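Putative ADP-Ribosyltransferase Scabin (Streptomyces scabiei 87.22, PDB 5EWY) probably transfers ADP-ribose from NAD+ to DNA as a secreted mono-ADP-ribosyltransferase toxin of a plant-pathogenic bacterium. Local coordinates at residues A[66-71]-A[141-146]; A[74-79]-A[134-139]; A[118-123]-A[159-164]. All coordinates share one frame; numbering follows the deposited sequence.

Contact 1: residues A[66-71]-A[141-146]; sequences PVWRTT and GGVDVN
Trp-68 and Val-143 form a single backbone bridge, with the CA traces of 66-69 and 141-144 running 114° apart, so the loop crosses the short strand instead of following it. Two backbone bonds hold the crossing: Asp-144 N donates to Val-67 O, and Arg-69 N gives a nearly straight bond of 2.8 Å to Gly-142 O. Trp-68 CG stands beside the backbone N, anti to the carbonyl carbon (chi1 -61°), and the ring turns its CE3 edge to Gly-142 O, 3.4 Å away. Val-143 CG2 sits over the six-membered ring as a CH-pi contact, 4.0 Å from the centroid. The other methyl of Val-143, CG1, meets Pro-66 CB at 3.8 Å, and Pro-66 CB itself also lies above the indole near its rim. The Arg-69 side chain points toward 141-146 and is extended from CG to NE. Its NH2 donates to Gly-141 O at 2.8 Å with the oxygen nearly in the guanidinium plane; Thr-71 O lies 3.2 Å above the centre of that group. NH2 also bonds Ala-139 O and NH1 bonds Gly-73 O, so backbone carbonyls fix the rotation of the guanidinium. A water takes the N-H of Gly-141 and donates to Thr-71 O at 2.7 Å. Gly-141 and Gly-142 both have positive phi. Asp-144, hydrogen-bonded through OD2 to Tyr-120, is the N-cap of helix 145-149, its OD1 accepting from Lys-147 N. The arrangement is that of an isolated beta bridge, here pinning the loop before strand 75-79 to the edge strand 143-144 of the three-stranded sheet.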
loop_
_atom_site.group_PDB
_atom_site.type_symbol
_atom_site.label_atom_id
_atom_site.label_comp_id
_atom_site.label_asym_id
_atom_site.label_seq_id
_atom_site.Cartn_x
_atom_site.Cartn_y
_atom_site.Cartn_z
ATOM N N PRO A 66 12.549 10.682 1.471
ATOM C CA PRO A 66 11.988 9.451 0.907
ATOM C C PRO A 66 12.656 9.074 -0.403
ATOM O O PRO A 66 13.048 9.929 -1.207
ATOM C CB PRO A 66 10.512 9.803 0.688
ATOM C CG PRO A 66 10.496 11.249 0.521
ATOM C CD PRO A 66 11.579 11.789 1.410
ATOM N N VAL A 67 12.835 7.778 -0.572
ATOM C CA VAL A 67 13.166 7.199 -1.864
ATOM C C VAL A 67 11.863 6.659 -2.434
ATOM O O VAL A 67 11.285 5.697 -1.911
ATOM C CB VAL A 67 14.231 6.105 -1.742
ATOM C CG1 VAL A 67 14.531 5.528 -3.111
ATOM C CG2 VAL A 67 15.486 6.661 -1.103
ATOM N N TRP A 68 11.372 7.287 -3.497
ATOM C CA TRP A 68 10.085 6.915 -4.058
ATOM C C TRP A 68 10.218 5.693 -4.944
ATOM O O TRP A 68 11.210 5.537 -5.666
ATOM C CB TRP A 68 9.545 8.064 -4.903
ATOM C CG TRP A 68 9.338 9.302 -4.109
ATOM C CD1 TRP A 68 10.191 10.357 -3.998
ATOM C CD2 TRP A 68 8.203 9.611 -3.292
ATOM N NE1 TRP A 68 9.657 11.309 -3.162
ATOM C CE2 TRP A 68 8.434 10.877 -2.721
ATOM C CE3 TRP A 68 7.014 8.941 -2.993
ATOM C CZ2 TRP A 68 7.517 11.486 -1.862
ATOM C CZ3 TRP A 68 6.102 9.554 -2.149
ATOM C CH2 TRP A 68 6.360 10.807 -1.593
ATOM N N ARG A 69 9.203 4.849 -4.891
ATOM C CA ARG A 69 9.107 3.708 -5.786
ATOM C C ARG A 69 8.873 4.195 -7.213
ATOM O O ARG A 69 8.045 5.080 -7.457
ATOM C CB ARG A 69 7.952 2.831 -5.324
ATOM C CG ARG A 69 7.442 1.836 -6.368
ATOM C CD ARG A 69 6.425 0.923 -5.719
ATOM N NE ARG A 69 5.561 0.191 -6.653
ATOM C CZ ARG A 69 4.437 0.687 -7.160
ATOM N NH1 ARG A 69 3.679 -0.043 -7.968
ATOM N NH2 ARG A 69 4.081 1.932 -6.900
ATOM N N THR A 70 9.630 3.643 -8.158
ATOM C CA THR A 70 9.518 4.047 -9.552
ATOM C C THR A 70 9.031 2.912 -10.434
ATOM O O THR A 70 8.872 3.119 -11.642
ATOM C CB THR A 70 10.845 4.615 -10.087
ATOM O OG1 THR A 70 11.863 3.619 -9.994
ATOM C CG2 THR A 70 11.261 5.833 -9.286
ATOM N N THR A 71 8.851 1.724 -9.897
ATOM C CA THR A 71 8.241 0.629 -10.623
ATOM C C THR A 71 6.726 0.715 -10.497
ATOM O O THR A 71 6.169 1.539 -9.762
ATOM C CB THR A 71 8.777 -0.700 -10.109
ATOM O OG1 THR A 71 8.497 -0.802 -8.701
ATOM C CG2 THR A 71 10.271 -0.803 -10.325
ATOM N N GLY A 141 3.846 5.387 -7.524
ATOM C CA GLY A 141 4.544 6.065 -6.442
ATOM C C GLY A 141 4.657 5.257 -5.174
ATOM O O GLY A 141 4.875 4.043 -5.195
ATOM N N GLY A 142 4.508 5.947 -4.048
ATOM C CA GLY A 142 4.765 5.315 -2.759
ATOM C C GLY A 142 6.218 5.431 -2.355
ATOM O O GLY A 142 7.122 5.559 -3.180
ATOM N N VAL A 143 6.439 5.469 -1.050
ATOM C CA VAL A 143 7.786 5.519 -0.495
ATOM C C VAL A 143 8.275 4.087 -0.293
ATOM O O VAL A 143 7.662 3.307 0.443
ATOM C CB VAL A 143 7.806 6.289 0.834
ATOM C CG1 VAL A 143 9.213 6.303 1.390
ATOM C CG2 VAL A 143 7.270 7.715 0.659
ATOM N N ASP A 144 9.391 3.737 -0.924
ATOM C CA ASP A 144 9.979 2.415 -0.745
ATOM C C ASP A 144 10.694 2.401 0.600
ATOM O O ASP A 144 11.719 3.062 0.783
ATOM C CB ASP A 144 10.913 2.087 -1.910
ATOM C CG ASP A 144 11.446 0.672 -1.846
ATOM O OD1 ASP A 144 11.877 0.253 -0.755
ATOM O OD2 ASP A 144 11.451 -0.032 -2.878
ATOM N N VAL A 145 10.138 1.659 1.559
ATOM C CA VAL A 145 10.612 1.757 2.933
ATOM C C VAL A 145 12.061 1.310 3.037
ATOM O O VAL A 145 12.894 2.000 3.630
ATOM C CB VAL A 145 9.695 0.973 3.883
ATOM C CG1 VAL A 145 10.345 0.810 5.283
ATOM C CG2 VAL A 145 8.376 1.684 4.039
ATOM N N ASN A 146 12.383 0.134 2.501
ATOM C CA ASN A 146 13.743 -0.371 2.666
ATOM C C ASN A 146 14.769 0.482 1.922
ATOM O O ASN A 146 15.914 0.600 2.376
ATOM C CB ASN A 146 13.838 -1.833 2.255
ATOM C CG ASN A 146 13.118 -2.748 3.206
ATOM O OD1 ASN A 146 12.566 -2.311 4.231
ATOM N ND2 ASN A 146 13.114 -4.029 2.887
HETATM O O HOH W 1 5.603 4.198 -9.498
#

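Contact 2: residues A[74-79]-A[134-139]; sequences TLYRSD and NYYIDA. With 5TQ (4-(8-fluoranyl-6-oxidanylidene-1,3,4,5-tetrahydrobenzo[c][1,6]naphthyridin-2-yl)butanoic acid), chain B.
Arg-77 and Tyr-135 form an antiparallel hydrogen-bonded pair, as do Leu-75 and Ile-137; the axes of strands 75-79 and 134-137 pass 4.5 Å apart. Along Arg-77, CB rests against Ile-137 CD1 at 3.8 Å, on the face of the sheet shared with Leu-75 and Tyr-135. CG, anti to the backbone N (chi1 176°), passes the lactam of the inhibitor 5TQ, 3.9 Å from O19. The chain stays extended to NE, which donates to Asp-79 OD2 at 2.9 Å in a salt bridge. CZ lies 3.6 Å from the carboxylate atom O22 of 5TQ. NH1 also bonds Asp-79 OD2, so the aspartate is gripped side-on through one oxygen, with both nitrogens approaching from the same face of its plane. The same NH1 makes a nearly straight bond of 2.8 Å to 5TQ O22, while NH2 is held by Ser-117 O. One face of the guanidinium lies against C14 of the inhibitor. Next along the strand, the backbone of Ser-78 reads the lactam: its N donates to O19, and its O accepts from N10 at 2.7 Å. On the opposite side of the sheet, Tyr-76 turns the CE2 edge of its ring into the face of Tyr-136, a T-shaped pair with centroids 5.3 Å apart and planes at 80°. The hydroxyl of Tyr-136 pairs with Glu-185 and His-122. Asp-79 CB touches Tyr-135 CE1, and the hydroxyl of Tyr-135 bonds Arg-81 O. The nitrogens of Arg-77 are divided among Asp-79 OD2, the inhibitor carboxylate and Ser-117 O, which holds the guanidinium in place beside the ligand. The paired donor and acceptor of Ser-78 complement a cyclic amide, consistent with recognition of the nicotinamide carboxamide in ADP-ribosyltransferases.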
loop_
_atom_site.group_PDB
_atom_site.type_symbol
_atom_site.label_atom_id
_atom_site.label_comp_id
_atom_site.label_asym_id
_atom_site.label_seq_id
_atom_site.Cartn_x
_atom_site.Cartn_y
_atom_site.Cartn_z
ATOM N N THR A 74 2.157 -4.807 -9.340
ATOM C CA THR A 74 1.097 -4.965 -8.364
ATOM C C THR A 74 1.695 -4.983 -6.961
ATOM O O THR A 74 2.728 -5.621 -6.725
ATOM C CB THR A 74 0.359 -6.272 -8.607
ATOM O OG1 THR A 74 -0.117 -6.311 -9.950
ATOM C CG2 THR A 74 -0.839 -6.423 -7.658
ATOM N N LEU A 75 1.059 -4.239 -6.058
ATOM C CA LEU A 75 1.356 -4.231 -4.636
ATOM C C LEU A 75 0.167 -4.831 -3.905
ATOM O O LEU A 75 -0.910 -5.025 -4.476
ATOM C CB LEU A 75 1.640 -2.812 -4.139
ATOM C CG LEU A 75 2.813 -2.074 -4.798
ATOM C CD1 LEU A 75 2.871 -0.633 -4.313
ATOM C CD2 LEU A 75 4.128 -2.765 -4.569
ATOM N N TYR A 76 0.376 -5.095 -2.620
ATOM C CA TYR A 76 -0.620 -5.803 -1.832
ATOM C C TYR A 76 -0.784 -5.142 -0.476
ATOM O O TYR A 76 0.128 -4.502 0.033
ATOM C CB TYR A 76 -0.262 -7.306 -1.656
ATOM C CG TYR A 76 0.128 -7.907 -2.974
ATOM C CD1 TYR A 76 1.438 -7.827 -3.426
ATOM C CD2 TYR A 76 -0.813 -8.487 -3.789
ATOM C CE1 TYR A 76 1.786 -8.310 -4.686
ATOM C CE2 TYR A 76 -0.466 -8.981 -5.047
ATOM C CZ TYR A 76 0.831 -8.901 -5.431
ATOM O OH TYR A 76 1.157 -9.361 -6.688
ATOM N N ARG A 77 -1.976 -5.285 0.077
ATOM C CA ARG A 77 -2.230 -4.838 1.438
ATOM C C ARG A 77 -3.181 -5.818 2.107
ATOM O O ARG A 77 -4.305 -6.012 1.621
ATOM C CB ARG A 77 -2.826 -3.429 1.460
ATOM C CG ARG A 77 -3.176 -2.999 2.878
ATOM C CD ARG A 77 -3.634 -1.545 2.952
ATOM N NE ARG A 77 -4.260 -1.290 4.257
ATOM C CZ ARG A 77 -3.613 -1.000 5.377
ATOM N NH1 ARG A 77 -4.301 -0.833 6.501
ATOM N NH2 ARG A 77 -2.301 -0.832 5.404
ATOM N N SER A 78 -2.738 -6.401 3.228
ATOM C CA SER A 78 -3.596 -7.177 4.119
ATOM C C SER A 78 -4.390 -6.178 4.959
ATOM O O SER A 78 -3.811 -5.254 5.518
ATOM C CB SER A 78 -2.686 -8.047 5.007
ATOM O OG SER A 78 -3.465 -8.768 5.923
ATOM N N ASP A 79 -5.711 -6.316 4.980
ATOM C CA ASP A 79 -6.539 -5.413 5.772
ATOM C C ASP A 79 -7.771 -6.178 6.228
ATOM O O ASP A 79 -8.371 -6.929 5.458
ATOM C CB ASP A 79 -6.905 -4.182 4.924
ATOM C CG ASP A 79 -7.249 -2.965 5.745
ATOM O OD1 ASP A 79 -7.938 -3.110 6.789
ATOM O OD2 ASP A 79 -6.835 -1.845 5.349
ATOM N N ASN A 134 -6.729 -9.884 1.369
ATOM C CA ASN A 134 -5.508 -9.493 0.666
ATOM C C ASN A 134 -5.938 -8.616 -0.513
ATOM O O ASN A 134 -6.503 -9.113 -1.488
ATOM C CB ASN A 134 -4.753 -10.744 0.205
ATOM C CG ASN A 134 -3.321 -10.459 -0.172
ATOM O OD1 ASN A 134 -2.654 -9.585 0.420
ATOM N ND2 ASN A 134 -2.817 -11.192 -1.179
ATOM N N TYR A 135 -5.676 -7.318 -0.429
ATOM C CA TYR A 135 -5.980 -6.366 -1.498
ATOM C C TYR A 135 -4.831 -6.257 -2.487
ATOM O O TYR A 135 -3.655 -6.354 -2.120
ATOM C CB TYR A 135 -6.280 -4.990 -0.911
ATOM C CG TYR A 135 -7.616 -4.923 -0.199
ATOM C CD1 TYR A 135 -7.733 -5.215 1.150
ATOM C CD2 TYR A 135 -8.752 -4.543 -0.874
ATOM C CE1 TYR A 135 -8.962 -5.155 1.795
ATOM C CE2 TYR A 135 -9.971 -4.485 -0.268
ATOM C CZ TYR A 135 -10.083 -4.780 1.082
ATOM O OH TYR A 135 -11.330 -4.708 1.637
ATOM N N TYR A 136 -5.212 -6.101 -3.758
ATOM C CA TYR A 136 -4.318 -5.998 -4.902
ATOM C C TYR A 136 -4.392 -4.562 -5.403
ATOM O O TYR A 136 -5.487 -4.033 -5.607
ATOM C CB TYR A 136 -4.786 -6.955 -6.013
ATOM C CG TYR A 136 -4.623 -8.424 -5.716
ATOM C CD1 TYR A 136 -5.161 -8.998 -4.558
ATOM C CD2 TYR A 136 -3.908 -9.239 -6.543
ATOM C CE1 TYR A 136 -5.012 -10.325 -4.297
ATOM C CE2 TYR A 136 -3.723 -10.577 -6.258
ATOM C CZ TYR A 136 -4.269 -11.113 -5.107
ATOM O OH TYR A 136 -4.098 -12.441 -4.876
ATOM N N ILE A 137 -3.231 -3.911 -5.518
ATOM C CA ILE A 137 -3.125 -2.467 -5.717
ATOM C C ILE A 137 -2.260 -2.199 -6.942
ATOM O O ILE A 137 -1.200 -2.824 -7.107
ATOM C CB ILE A 137 -2.514 -1.811 -4.466
ATOM C CG1 ILE A 137 -3.512 -1.954 -3.323
ATOM C CG2 ILE A 137 -2.143 -0.340 -4.690
ATOM C CD1 ILE A 137 -2.904 -1.753 -1.952
ATOM N N ASP A 138 -2.709 -1.282 -7.798
ATOM C CA ASP A 138 -1.936 -0.887 -8.976
ATOM C C ASP A 138 -1.907 0.637 -8.942
ATOM O O ASP A 138 -2.792 1.309 -9.462
ATOM C CB ASP A 138 -2.564 -1.440 -10.245
ATOM C CG ASP A 138 -1.884 -0.944 -11.517
ATOM O OD1 ASP A 138 -0.694 -0.559 -11.474
ATOM O OD2 ASP A 138 -2.533 -0.967 -12.580
ATOM N N ALA A 139 -0.905 1.177 -8.246
ATOM C CA ALA A 139 -0.866 2.597 -7.948
ATOM C C ALA A 139 0.530 3.129 -8.220
ATOM O O ALA A 139 1.519 2.428 -7.957
ATOM C CB ALA A 139 -1.171 2.862 -6.458
HETATM N N12 5TQ B . -1.121 -2.746 9.704
HETATM C C13 5TQ B . -2.260 -3.294 9.280
HETATM C C15 5TQ B . -1.053 -2.107 11.057
HETATM C C17 5TQ B . -2.468 0.005 11.125
HETATM C C01 5TQ B . 2.236 -4.343 4.812
HETATM C C02 5TQ B . 3.462 -3.844 5.231
HETATM C C03 5TQ B . 3.594 -3.216 6.464
HETATM C C04 5TQ B . 2.481 -3.066 7.280
HETATM C C05 5TQ B . 1.229 -3.583 6.890
HETATM C C06 5TQ B . 1.119 -4.208 5.636
HETATM C C07 5TQ B . -0.165 -4.761 5.222
HETATM C C08 5TQ B . 0.056 -3.448 7.720
HETATM C C09 5TQ B . -1.159 -4.003 7.228
HETATM N N10 5TQ B . -1.241 -4.609 6.018
HETATM C C11 5TQ B . 0.021 -2.845 8.985
HETATM C C14 5TQ B . -2.344 -3.876 8.057
HETATM C C16 5TQ B . -2.325 -1.439 11.562
HETATM C C18 5TQ B . -3.114 0.105 9.758
HETATM O O19 5TQ B . -0.286 -5.338 4.110
HETATM F F20 5TQ B . 4.527 -3.986 4.440
HETATM O O21 5TQ B . -4.028 0.951 9.573
HETATM O O22 5TQ B . -2.737 -0.649 8.844
#

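Contact 3: residues A[118-123]-A[159-164]; sequences TTYDHD and VEVAFP. With 5TQ (4-(8-fluoranyl-6-oxidanylidene-1,3,4,5-tetrahydrobenzo[c][1,6]naphthyridin-2-yl)butanoic acid), chain B.
Thr-118 turns OG1 between its backbone N and carbonyl carbon (chi1 71°), which brings the hydroxyl to Val-161 O, while Tyr-120 holds CG beside its backbone N (chi1 -69°). Thr-118 OG1 donates to Val-161 O at 2.8 Å; Thr-118 N bonds that oxygen from the opposite face of its carbonyl plane. With Val-161 N donating to Thr-118 O, these residues form an antiparallel hydrogen-bonded pair, Thr-119 and Glu-160 the non-hydrogen-bonded one. Thr-118 OG1 also lies at the edge of the Phe-163 ring, 3.5 Å from CE2. One face of the Tyr-120 ring meets Val-161 CG2, a CH-pi contact 3.7 Å from the centroid, and Tyr-120 N closes a straight bond to Val-159 O. Thr-119 OG1 accepts from Asp-121 N in an ST turn and is also hydrogen-bonded to Gln-158 O. F20 of the inhibitor 5TQ rests on the sheet face carrying Thr-119 and Glu-160, 3.2 Å from Thr-118 O and 3.3 Å from Glu-160 CB; these residues line its pocket. The extended Glu-160 side chain brings OE1 to 3.5 Å from C03 of the fluorinated ring, and OE2 is bonded to Ser-117 OG. In the fold, strand 160-164 lies between 115-119 and 143-144; Tyr-106 and Val-107 of helix 103-108 pack on Glu-160, and Leu-75 of strand 75-79 touches Thr-118, Tyr-120 and Phe-163.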
loop_
_atom_site.group_PDB
_atom_site.type_symbol
_atom_site.label_atom_id
_atom_site.label_comp_id
_atom_site.label_asym_id
_atom_site.label_seq_id
_atom_site.Cartn_x
_atom_site.Cartn_y
_atom_site.Cartn_z
ATOM N N THR A 118 1.663 -0.835 2.274
ATOM C CA THR A 118 1.467 -1.890 1.285
ATOM C C THR A 118 2.776 -2.653 1.214
ATOM O O THR A 118 3.786 -2.255 1.794
ATOM C CB THR A 118 1.110 -1.333 -0.104
ATOM O OG1 THR A 118 2.255 -0.699 -0.690
ATOM C CG2 THR A 118 -0.077 -0.330 -0.016
ATOM N N THR A 119 2.778 -3.732 0.435
ATOM C CA THR A 119 3.975 -4.542 0.294
ATOM C C THR A 119 4.164 -4.991 -1.147
ATOM O O THR A 119 3.204 -5.227 -1.872
ATOM C CB THR A 119 3.917 -5.777 1.239
ATOM O OG1 THR A 119 5.059 -6.601 1.050
ATOM C CG2 THR A 119 2.668 -6.583 1.028
ATOM N N TYR A 120 5.428 -5.230 -1.488
ATOM C CA TYR A 120 5.757 -5.890 -2.734
ATOM C C TYR A 120 5.446 -7.382 -2.705
ATOM O O TYR A 120 5.437 -8.023 -3.763
ATOM C CB TYR A 120 7.259 -5.747 -3.000
ATOM C CG TYR A 120 7.777 -4.370 -3.341
ATOM C CD1 TYR A 120 7.533 -3.805 -4.580
ATOM C CD2 TYR A 120 8.624 -3.688 -2.469
ATOM C CE1 TYR A 120 8.056 -2.573 -4.927
ATOM C CE2 TYR A 120 9.140 -2.439 -2.810
ATOM C CZ TYR A 120 8.867 -1.910 -4.053
ATOM O OH TYR A 120 9.374 -0.684 -4.424
ATOM N N ASP A 121 5.196 -7.956 -1.530
ATOM C CA ASP A 121 5.095 -9.407 -1.336
ATOM C C ASP A 121 3.634 -9.845 -1.317
ATOM O O ASP A 121 2.905 -9.594 -0.333
ATOM C CB ASP A 121 5.783 -9.752 -0.015
ATOM C CG ASP A 121 5.802 -11.226 0.285
ATOM O OD1 ASP A 121 5.311 -12.035 -0.518
ATOM O OD2 ASP A 121 6.334 -11.571 1.382
ATOM N N HIS A 122 3.218 -10.531 -2.383
ATOM C CA HIS A 122 1.878 -11.089 -2.472
ATOM C C HIS A 122 1.493 -11.893 -1.239
ATOM O O HIS A 122 0.307 -11.920 -0.866
ATOM C CB HIS A 122 1.791 -11.956 -3.724
ATOM C CG HIS A 122 0.505 -12.714 -3.824
ATOM N ND1 HIS A 122 0.318 -13.946 -3.237
ATOM C CD2 HIS A 122 -0.689 -12.375 -4.371
ATOM C CE1 HIS A 122 -0.922 -14.344 -3.435
ATOM N NE2 HIS A 122 -1.559 -13.413 -4.121
ATOM N N ASP A 123 2.450 -12.595 -0.654
ATOM C CA ASP A 123 2.199 -13.558 0.422
ATOM C C ASP A 123 2.299 -12.981 1.834
ATOM O O ASP A 123 2.182 -13.742 2.797
ATOM C CB ASP A 123 3.161 -14.741 0.304
ATOM C CG ASP A 123 2.970 -15.510 -0.959
ATOM O OD1 ASP A 123 1.849 -15.563 -1.489
ATOM O OD2 ASP A 123 3.981 -16.042 -1.427
ATOM N N VAL A 159 9.094 -5.802 3.114
ATOM C CA VAL A 159 9.284 -5.162 1.811
ATOM C C VAL A 159 8.159 -4.166 1.521
ATOM O O VAL A 159 7.432 -4.248 0.512
ATOM C CB VAL A 159 9.571 -6.170 0.680
ATOM C CG1 VAL A 159 10.888 -6.865 0.919
ATOM C CG2 VAL A 159 8.444 -7.176 0.509
ATOM N N GLU A 160 8.057 -3.179 2.399
ATOM C CA GLU A 160 6.931 -2.265 2.484
ATOM C C GLU A 160 7.094 -1.100 1.518
ATOM O O GLU A 160 8.202 -0.608 1.274
ATOM C CB GLU A 160 6.814 -1.734 3.915
ATOM C CG GLU A 160 5.631 -0.838 4.124
ATOM C CD GLU A 160 5.479 -0.365 5.539
ATOM O OE1 GLU A 160 6.170 -0.912 6.422
ATOM O OE2 GLU A 160 4.659 0.557 5.741
ATOM N N VAL A 161 5.959 -0.647 1.005
ATOM C CA VAL A 161 5.828 0.607 0.276
ATOM C C VAL A 161 4.758 1.409 1.012
ATOM O O VAL A 161 3.612 0.952 1.174
ATOM C CB VAL A 161 5.454 0.381 -1.200
ATOM C CG1 VAL A 161 5.246 1.721 -1.924
ATOM C CG2 VAL A 161 6.520 -0.459 -1.924
ATOM N N ALA A 162 5.128 2.602 1.470
ATOM C CA ALA A 162 4.242 3.434 2.275
ATOM C C ALA A 162 3.666 4.560 1.426
ATOM O O ALA A 162 4.418 5.372 0.868
ATOM C CB ALA A 162 5.008 4.035 3.444
ATOM N N PHE A 163 2.336 4.631 1.347
ATOM C CA PHE A 163 1.674 5.620 0.508
ATOM C C PHE A 163 1.270 6.838 1.325
ATOM O O PHE A 163 0.305 6.766 2.106
ATOM C CB PHE A 163 0.461 5.021 -0.212
ATOM C CG PHE A 163 0.855 4.258 -1.431
ATOM C CD1 PHE A 163 0.975 4.894 -2.655
ATOM C CD2 PHE A 163 1.218 2.921 -1.337
ATOM C CE1 PHE A 163 1.403 4.203 -3.772
ATOM C CE2 PHE A 163 1.655 2.222 -2.440
ATOM C CZ PHE A 163 1.755 2.857 -3.661
ATOM N N PRO A 164 1.975 7.966 1.220
ATOM C CA PRO A 164 1.561 9.164 1.971
ATOM C C PRO A 164 0.257 9.710 1.415
ATOM O O PRO A 164 0.128 9.934 0.207
ATOM C CB PRO A 164 2.718 10.147 1.764
ATOM C CG PRO A 164 3.823 9.358 1.100
ATOM C CD PRO A 164 3.137 8.235 0.363
HETATM N N12 5TQ B . -1.121 -2.746 9.704
HETATM C C13 5TQ B . -2.260 -3.294 9.280
HETATM C C15 5TQ B . -1.053 -2.107 11.057
HETATM C C17 5TQ B . -2.468 0.005 11.125
HETATM C C01 5TQ B . 2.236 -4.343 4.812
HETATM C C02 5TQ B . 3.462 -3.844 5.231
HETATM C C03 5TQ B . 3.594 -3.216 6.464
HETATM C C04 5TQ B . 2.481 -3.066 7.280
HETATM C C05 5TQ B . 1.229 -3.583 6.890
HETATM C C06 5TQ B . 1.119 -4.208 5.636
HETATM C C07 5TQ B . -0.165 -4.761 5.222
HETATM C C08 5TQ B . 0.056 -3.448 7.720
HETATM C C09 5TQ B . -1.159 -4.003 7.228
HETATM N N10 5TQ B . -1.241 -4.609 6.018
HETATM C C11 5TQ B . 0.021 -2.845 8.985
HETATM C C14 5TQ B . -2.344 -3.876 8.057
HETATM C C16 5TQ B . -2.325 -1.439 11.562
HETATM C C18 5TQ B . -3.114 0.105 9.758
HETATM O O19 5TQ B . -0.286 -5.338 4.110
HETATM F F20 5TQ B . 4.527 -3.986 4.440
HETATM O O21 5TQ B . -4.028 0.951 9.573
HETATM O O22 5TQ B . -2.737 -0.649 8.844
#

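Overall arrangement
From the N terminus, residues 66-71 come first and are met by 141-146, so contact 1 closes a loop of about 70 residues that encloses contact 2 entirely. Contact 2 pairs 74-79 with 134-139 in the four-stranded sheet. Contact 3 starts within both loops, at 118-123, but finds its partner only at 159-164, so it crosses each of the others. Contacts 1 and 3 meet in the three-stranded sheet, where Val-143 N pairs with Ala-162 O. Contacts 2 and 3 join the two sheets through Tyr-76 O and Thr-119 N, and both border the inhibitor. Arg-69 CZ, packed on Leu-75 CD1, links contact 1 with contact 2.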